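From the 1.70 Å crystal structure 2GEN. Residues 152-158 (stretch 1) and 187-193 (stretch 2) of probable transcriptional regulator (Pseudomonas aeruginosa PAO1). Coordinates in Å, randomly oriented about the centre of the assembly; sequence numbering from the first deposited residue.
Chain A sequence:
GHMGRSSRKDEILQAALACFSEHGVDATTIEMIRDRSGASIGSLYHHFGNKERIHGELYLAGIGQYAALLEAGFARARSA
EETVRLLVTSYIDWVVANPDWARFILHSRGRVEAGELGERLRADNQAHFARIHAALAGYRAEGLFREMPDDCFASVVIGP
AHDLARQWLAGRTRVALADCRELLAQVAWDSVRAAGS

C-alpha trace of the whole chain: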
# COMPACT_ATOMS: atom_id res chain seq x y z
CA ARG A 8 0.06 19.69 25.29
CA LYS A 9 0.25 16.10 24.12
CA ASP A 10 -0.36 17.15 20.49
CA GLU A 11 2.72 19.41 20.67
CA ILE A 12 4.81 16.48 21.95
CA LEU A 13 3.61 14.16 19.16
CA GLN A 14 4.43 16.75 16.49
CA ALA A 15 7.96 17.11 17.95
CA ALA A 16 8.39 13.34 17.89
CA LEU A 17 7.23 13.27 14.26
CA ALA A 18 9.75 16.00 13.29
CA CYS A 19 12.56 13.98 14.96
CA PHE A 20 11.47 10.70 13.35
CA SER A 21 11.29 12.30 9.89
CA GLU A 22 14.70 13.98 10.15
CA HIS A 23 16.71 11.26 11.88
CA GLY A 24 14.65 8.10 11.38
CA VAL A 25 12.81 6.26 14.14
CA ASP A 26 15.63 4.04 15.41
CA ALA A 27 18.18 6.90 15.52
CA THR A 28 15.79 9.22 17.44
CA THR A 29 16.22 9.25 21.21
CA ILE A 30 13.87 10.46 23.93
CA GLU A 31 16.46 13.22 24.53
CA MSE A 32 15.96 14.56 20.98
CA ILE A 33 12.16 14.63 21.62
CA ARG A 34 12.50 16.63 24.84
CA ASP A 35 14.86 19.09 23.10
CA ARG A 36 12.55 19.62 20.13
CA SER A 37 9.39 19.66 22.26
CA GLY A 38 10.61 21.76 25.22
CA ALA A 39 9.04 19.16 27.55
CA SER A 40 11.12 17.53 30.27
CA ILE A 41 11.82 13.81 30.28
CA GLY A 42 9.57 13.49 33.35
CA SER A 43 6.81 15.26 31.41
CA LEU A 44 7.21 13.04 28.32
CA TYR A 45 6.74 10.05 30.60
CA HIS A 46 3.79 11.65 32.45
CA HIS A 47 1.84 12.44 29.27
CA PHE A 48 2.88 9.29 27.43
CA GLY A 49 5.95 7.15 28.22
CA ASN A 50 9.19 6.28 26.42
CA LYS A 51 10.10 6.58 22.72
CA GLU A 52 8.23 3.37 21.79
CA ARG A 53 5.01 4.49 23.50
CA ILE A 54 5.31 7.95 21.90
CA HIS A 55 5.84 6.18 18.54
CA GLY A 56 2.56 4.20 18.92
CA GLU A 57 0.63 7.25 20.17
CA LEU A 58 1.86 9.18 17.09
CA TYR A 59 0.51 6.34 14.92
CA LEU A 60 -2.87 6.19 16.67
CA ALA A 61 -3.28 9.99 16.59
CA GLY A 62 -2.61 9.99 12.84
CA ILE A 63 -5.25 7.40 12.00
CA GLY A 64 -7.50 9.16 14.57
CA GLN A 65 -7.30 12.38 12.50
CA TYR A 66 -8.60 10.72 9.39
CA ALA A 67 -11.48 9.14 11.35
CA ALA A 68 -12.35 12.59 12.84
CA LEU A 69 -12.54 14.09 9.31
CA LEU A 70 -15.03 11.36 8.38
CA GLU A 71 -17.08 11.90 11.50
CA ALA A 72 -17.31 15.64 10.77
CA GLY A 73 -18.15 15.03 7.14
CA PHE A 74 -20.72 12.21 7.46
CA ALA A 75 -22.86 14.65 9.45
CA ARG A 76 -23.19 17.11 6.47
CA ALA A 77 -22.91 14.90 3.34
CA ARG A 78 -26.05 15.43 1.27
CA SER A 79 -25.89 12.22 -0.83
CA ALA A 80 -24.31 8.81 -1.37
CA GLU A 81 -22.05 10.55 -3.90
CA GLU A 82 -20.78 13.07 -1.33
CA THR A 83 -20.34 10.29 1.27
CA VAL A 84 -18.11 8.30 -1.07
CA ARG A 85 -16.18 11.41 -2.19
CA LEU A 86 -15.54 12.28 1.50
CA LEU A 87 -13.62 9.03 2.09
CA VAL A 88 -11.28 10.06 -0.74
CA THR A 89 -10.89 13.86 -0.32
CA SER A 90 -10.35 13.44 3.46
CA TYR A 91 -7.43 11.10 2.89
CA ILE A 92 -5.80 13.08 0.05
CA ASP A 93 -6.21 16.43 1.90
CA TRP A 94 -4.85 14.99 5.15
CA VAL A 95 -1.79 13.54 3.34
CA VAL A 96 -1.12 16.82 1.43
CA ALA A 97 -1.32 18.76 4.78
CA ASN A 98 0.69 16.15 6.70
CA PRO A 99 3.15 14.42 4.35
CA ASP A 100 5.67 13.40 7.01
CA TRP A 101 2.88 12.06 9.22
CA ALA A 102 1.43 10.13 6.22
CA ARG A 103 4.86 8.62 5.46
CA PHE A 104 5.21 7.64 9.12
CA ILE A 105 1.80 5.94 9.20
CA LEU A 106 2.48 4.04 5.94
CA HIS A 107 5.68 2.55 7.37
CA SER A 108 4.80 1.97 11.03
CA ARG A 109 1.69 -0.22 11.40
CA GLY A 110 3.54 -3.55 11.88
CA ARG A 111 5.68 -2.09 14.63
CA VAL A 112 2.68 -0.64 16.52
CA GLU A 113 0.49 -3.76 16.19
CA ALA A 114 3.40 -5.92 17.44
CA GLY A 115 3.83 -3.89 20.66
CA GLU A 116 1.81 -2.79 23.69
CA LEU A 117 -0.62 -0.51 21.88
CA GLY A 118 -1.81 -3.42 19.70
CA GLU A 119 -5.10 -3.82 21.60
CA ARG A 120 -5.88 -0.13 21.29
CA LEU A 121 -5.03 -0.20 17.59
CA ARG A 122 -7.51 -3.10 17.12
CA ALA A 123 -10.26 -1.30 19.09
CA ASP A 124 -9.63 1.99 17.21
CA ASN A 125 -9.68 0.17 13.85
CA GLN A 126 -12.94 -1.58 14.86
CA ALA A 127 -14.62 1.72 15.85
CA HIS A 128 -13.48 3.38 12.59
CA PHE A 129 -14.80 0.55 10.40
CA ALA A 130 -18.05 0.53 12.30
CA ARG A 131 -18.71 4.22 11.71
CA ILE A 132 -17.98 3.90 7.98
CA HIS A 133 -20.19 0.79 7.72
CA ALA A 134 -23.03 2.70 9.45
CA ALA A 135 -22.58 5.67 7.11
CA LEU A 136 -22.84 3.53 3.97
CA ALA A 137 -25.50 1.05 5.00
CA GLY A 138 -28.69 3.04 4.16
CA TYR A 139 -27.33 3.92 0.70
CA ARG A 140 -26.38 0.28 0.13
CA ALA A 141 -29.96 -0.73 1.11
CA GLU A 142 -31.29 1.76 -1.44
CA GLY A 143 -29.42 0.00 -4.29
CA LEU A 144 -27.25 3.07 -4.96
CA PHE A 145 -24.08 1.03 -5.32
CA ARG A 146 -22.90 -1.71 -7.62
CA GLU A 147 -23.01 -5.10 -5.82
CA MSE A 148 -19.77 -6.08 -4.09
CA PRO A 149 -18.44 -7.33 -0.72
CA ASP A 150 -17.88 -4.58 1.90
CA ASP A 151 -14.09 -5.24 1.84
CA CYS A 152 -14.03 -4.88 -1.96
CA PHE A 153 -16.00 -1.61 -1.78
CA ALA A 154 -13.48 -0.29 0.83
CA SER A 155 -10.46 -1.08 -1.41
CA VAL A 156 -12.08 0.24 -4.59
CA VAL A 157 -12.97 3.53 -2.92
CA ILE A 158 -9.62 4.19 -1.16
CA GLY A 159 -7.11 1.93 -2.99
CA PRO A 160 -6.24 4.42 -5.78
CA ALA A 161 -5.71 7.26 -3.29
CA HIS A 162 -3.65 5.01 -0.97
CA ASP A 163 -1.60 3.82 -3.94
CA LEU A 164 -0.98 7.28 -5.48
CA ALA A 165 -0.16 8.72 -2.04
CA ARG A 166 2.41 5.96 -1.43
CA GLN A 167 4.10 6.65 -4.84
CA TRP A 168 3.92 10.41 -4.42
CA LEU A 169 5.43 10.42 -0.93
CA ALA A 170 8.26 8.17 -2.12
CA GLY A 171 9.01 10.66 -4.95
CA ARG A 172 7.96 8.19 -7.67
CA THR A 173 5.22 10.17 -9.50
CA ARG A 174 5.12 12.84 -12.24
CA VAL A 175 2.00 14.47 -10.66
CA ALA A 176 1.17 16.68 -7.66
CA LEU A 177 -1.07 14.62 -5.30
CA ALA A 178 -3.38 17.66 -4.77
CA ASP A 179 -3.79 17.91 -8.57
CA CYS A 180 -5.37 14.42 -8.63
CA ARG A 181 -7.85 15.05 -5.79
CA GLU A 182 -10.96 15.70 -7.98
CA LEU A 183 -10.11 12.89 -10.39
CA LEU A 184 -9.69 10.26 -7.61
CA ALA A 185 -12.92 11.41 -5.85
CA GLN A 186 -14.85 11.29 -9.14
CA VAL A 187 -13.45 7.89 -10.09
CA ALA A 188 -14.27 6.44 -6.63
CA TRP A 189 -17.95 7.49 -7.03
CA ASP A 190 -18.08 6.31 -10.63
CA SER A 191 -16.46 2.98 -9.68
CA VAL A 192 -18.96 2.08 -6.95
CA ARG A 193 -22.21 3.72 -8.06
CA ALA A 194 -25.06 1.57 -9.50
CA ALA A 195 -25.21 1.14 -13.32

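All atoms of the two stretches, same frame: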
# COMPACT_ATOMS: atom_id res chain seq x y z
N CYS A 152 -14.31 -5.30 -0.58
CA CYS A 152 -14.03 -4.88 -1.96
C CYS A 152 -14.36 -3.40 -2.16
O CYS A 152 -13.53 -2.61 -2.65
CB CYS A 152 -14.86 -5.66 -2.95
SG CYS A 152 -14.33 -7.31 -3.05
N PHE A 153 -15.59 -3.03 -1.79
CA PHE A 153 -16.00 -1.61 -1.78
C PHE A 153 -14.93 -0.73 -1.10
O PHE A 153 -14.53 0.29 -1.68
CB PHE A 153 -17.38 -1.44 -1.13
CG PHE A 153 -17.93 -0.04 -1.17
CD1 PHE A 153 -18.97 0.28 -2.04
CD2 PHE A 153 -17.45 0.94 -0.32
CE1 PHE A 153 -19.55 1.54 -2.09
CE2 PHE A 153 -18.05 2.24 -0.33
CZ PHE A 153 -19.08 2.54 -1.26
N ALA A 154 -14.48 -1.10 0.10
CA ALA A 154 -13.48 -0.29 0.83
C ALA A 154 -12.22 -0.05 -0.01
O ALA A 154 -11.76 1.10 -0.15
CB ALA A 154 -13.12 -0.94 2.17
N SER A 155 -11.69 -1.14 -0.56
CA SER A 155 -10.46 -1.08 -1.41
C SER A 155 -10.68 -0.41 -2.74
O SER A 155 -9.72 0.25 -3.23
CB SER A 155 -9.88 -2.49 -1.64
OG SER A 155 -9.25 -2.92 -0.45
N VAL A 156 -11.85 -0.56 -3.37
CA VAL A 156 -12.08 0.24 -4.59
C VAL A 156 -12.15 1.72 -4.28
O VAL A 156 -11.50 2.50 -4.97
CB VAL A 156 -13.08 -0.28 -5.73
CG1 VAL A 156 -13.40 -1.78 -5.73
CG2 VAL A 156 -14.08 0.68 -6.24
N VAL A 157 -12.84 2.08 -3.20
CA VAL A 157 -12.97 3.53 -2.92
C VAL A 157 -11.64 4.20 -2.57
O VAL A 157 -11.32 5.30 -3.12
CB VAL A 157 -14.04 3.79 -1.82
CG1 VAL A 157 -14.02 5.31 -1.37
CG2 VAL A 157 -15.39 3.43 -2.36
N ILE A 158 -10.87 3.57 -1.68
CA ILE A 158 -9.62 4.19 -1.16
C ILE A 158 -8.31 3.69 -1.77
O ILE A 158 -7.24 4.30 -1.56
CB ILE A 158 -9.56 4.15 0.42
CG1 ILE A 158 -8.68 5.27 1.00
CG2 ILE A 158 -9.12 2.81 0.92
CD1 ILE A 158 -9.27 6.66 0.71
N VAL A 187 -13.60 9.27 -9.71
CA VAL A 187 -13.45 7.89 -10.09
C VAL A 187 -13.99 6.97 -9.00
O VAL A 187 -14.62 5.98 -9.32
CB VAL A 187 -12.03 7.53 -10.34
CG1 VAL A 187 -11.89 6.00 -10.43
CG2 VAL A 187 -11.51 8.28 -11.65
N ALA A 188 -13.76 7.31 -7.73
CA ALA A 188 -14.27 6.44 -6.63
C ALA A 188 -15.80 6.34 -6.78
O ALA A 188 -16.38 5.22 -6.71
CB ALA A 188 -13.89 7.05 -5.26
N TRP A 189 -16.47 7.47 -6.91
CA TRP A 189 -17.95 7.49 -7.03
C TRP A 189 -18.35 6.72 -8.27
O TRP A 189 -19.19 5.80 -8.23
CB TRP A 189 -18.47 8.92 -7.11
CG TRP A 189 -19.91 9.02 -7.43
CD1 TRP A 189 -20.45 9.76 -8.45
CD2 TRP A 189 -21.01 8.36 -6.78
NE1 TRP A 189 -21.83 9.62 -8.48
CE2 TRP A 189 -22.20 8.77 -7.46
CE3 TRP A 189 -21.12 7.50 -5.68
CZ2 TRP A 189 -23.47 8.33 -7.09
CZ3 TRP A 189 -22.42 7.07 -5.32
CH2 TRP A 189 -23.56 7.48 -6.02
N ASP A 190 -17.72 7.04 -9.42
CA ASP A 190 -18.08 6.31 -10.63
C ASP A 190 -17.83 4.79 -10.58
O ASP A 190 -18.57 4.02 -11.24
CB ASP A 190 -17.38 6.96 -11.85
CG ASP A 190 -18.03 8.23 -12.24
OD1 ASP A 190 -19.25 8.40 -12.04
OD2 ASP A 190 -17.32 9.09 -12.82
N SER A 191 -16.84 4.37 -9.78
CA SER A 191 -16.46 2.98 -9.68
C SER A 191 -17.47 2.20 -8.85
O SER A 191 -17.69 1.04 -9.13
CB SER A 191 -15.09 2.81 -9.06
OG SER A 191 -14.12 3.37 -9.92
N VAL A 192 -18.08 2.85 -7.85
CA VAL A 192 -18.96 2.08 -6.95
C VAL A 192 -20.43 2.37 -7.16
O VAL A 192 -21.27 1.58 -6.65
CB VAL A 192 -18.63 2.27 -5.44
CG1 VAL A 192 -17.24 1.74 -5.09
CG2 VAL A 192 -18.76 3.76 -5.06
N ARG A 193 -20.78 3.41 -7.89
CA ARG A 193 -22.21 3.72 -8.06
C ARG A 193 -22.92 2.66 -8.95
O ARG A 193 -22.28 2.00 -9.78
CB ARG A 193 -22.44 5.12 -8.58
CG ARG A 193 -22.02 5.34 -10.02
CD ARG A 193 -22.12 6.80 -10.29
NE ARG A 193 -21.73 7.10 -11.66
CZ ARG A 193 -22.56 7.09 -12.70
NH1 ARG A 193 -23.86 6.79 -12.53
NH2 ARG A 193 -22.11 7.35 -13.92

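This is a small, largely apolar packing of two roughly antiparallel helices, with no hydrogen bond or salt bridge crossing between them. The N-to-C directions of the helices make an angle of 147°, their axes approach to 8.9 Å, and the contact buries 255 Å² in total.

Val192 is the hub. It points toward the first helix and touches three residues there, each one turn or less from the next. Its CB lies 3.5 Å from Phe153 CE1, while its CG1 reaches Val156 CG2 at 3.5 Å and Val157 CG2 at 3.7 Å. The same CG1 sits over one face of the Phe153 ring, 4.1 Å from the centroid and 27° off the normal, a CH-pi contact. Phe153 leaves its helix sideways; with chi1 at -176° (t), the end of its side chain comes nearer to the partner and offers that face to the methyl.

One turn back along the second helix, the small side chain of Ala188 accompanies a closer backbone approach: the CA atoms of Val157 and Ala188 are 4.9 Å apart, against 7.0 Å for those of Phe153 and Val192. Here Ala188 CB lies against the main chain itself, 3.8 Å from Val157 O, with Val157 CG1 at 4.3 Å. In this contact the close approach pairs an alanine with a valine, and the wider one is filled by Phe153 and Val192.

Ser191 joins through carbon, its CB 3.7 Å from Val156 CG2. Its hydroxyl is hydrogen-bonded elsewhere in the structure and needs no partner on the first helix; Ser191 OG also lies 2.7 Å from Val187 O. Val156 points toward the partner, though its chi1 of -20° lies between the usual wells.

Charge stays outside the contact: Arg193 NE and Asp190 OD1 form a 2.8 Å salt bridge within the second stretch, and neither residue touches the first.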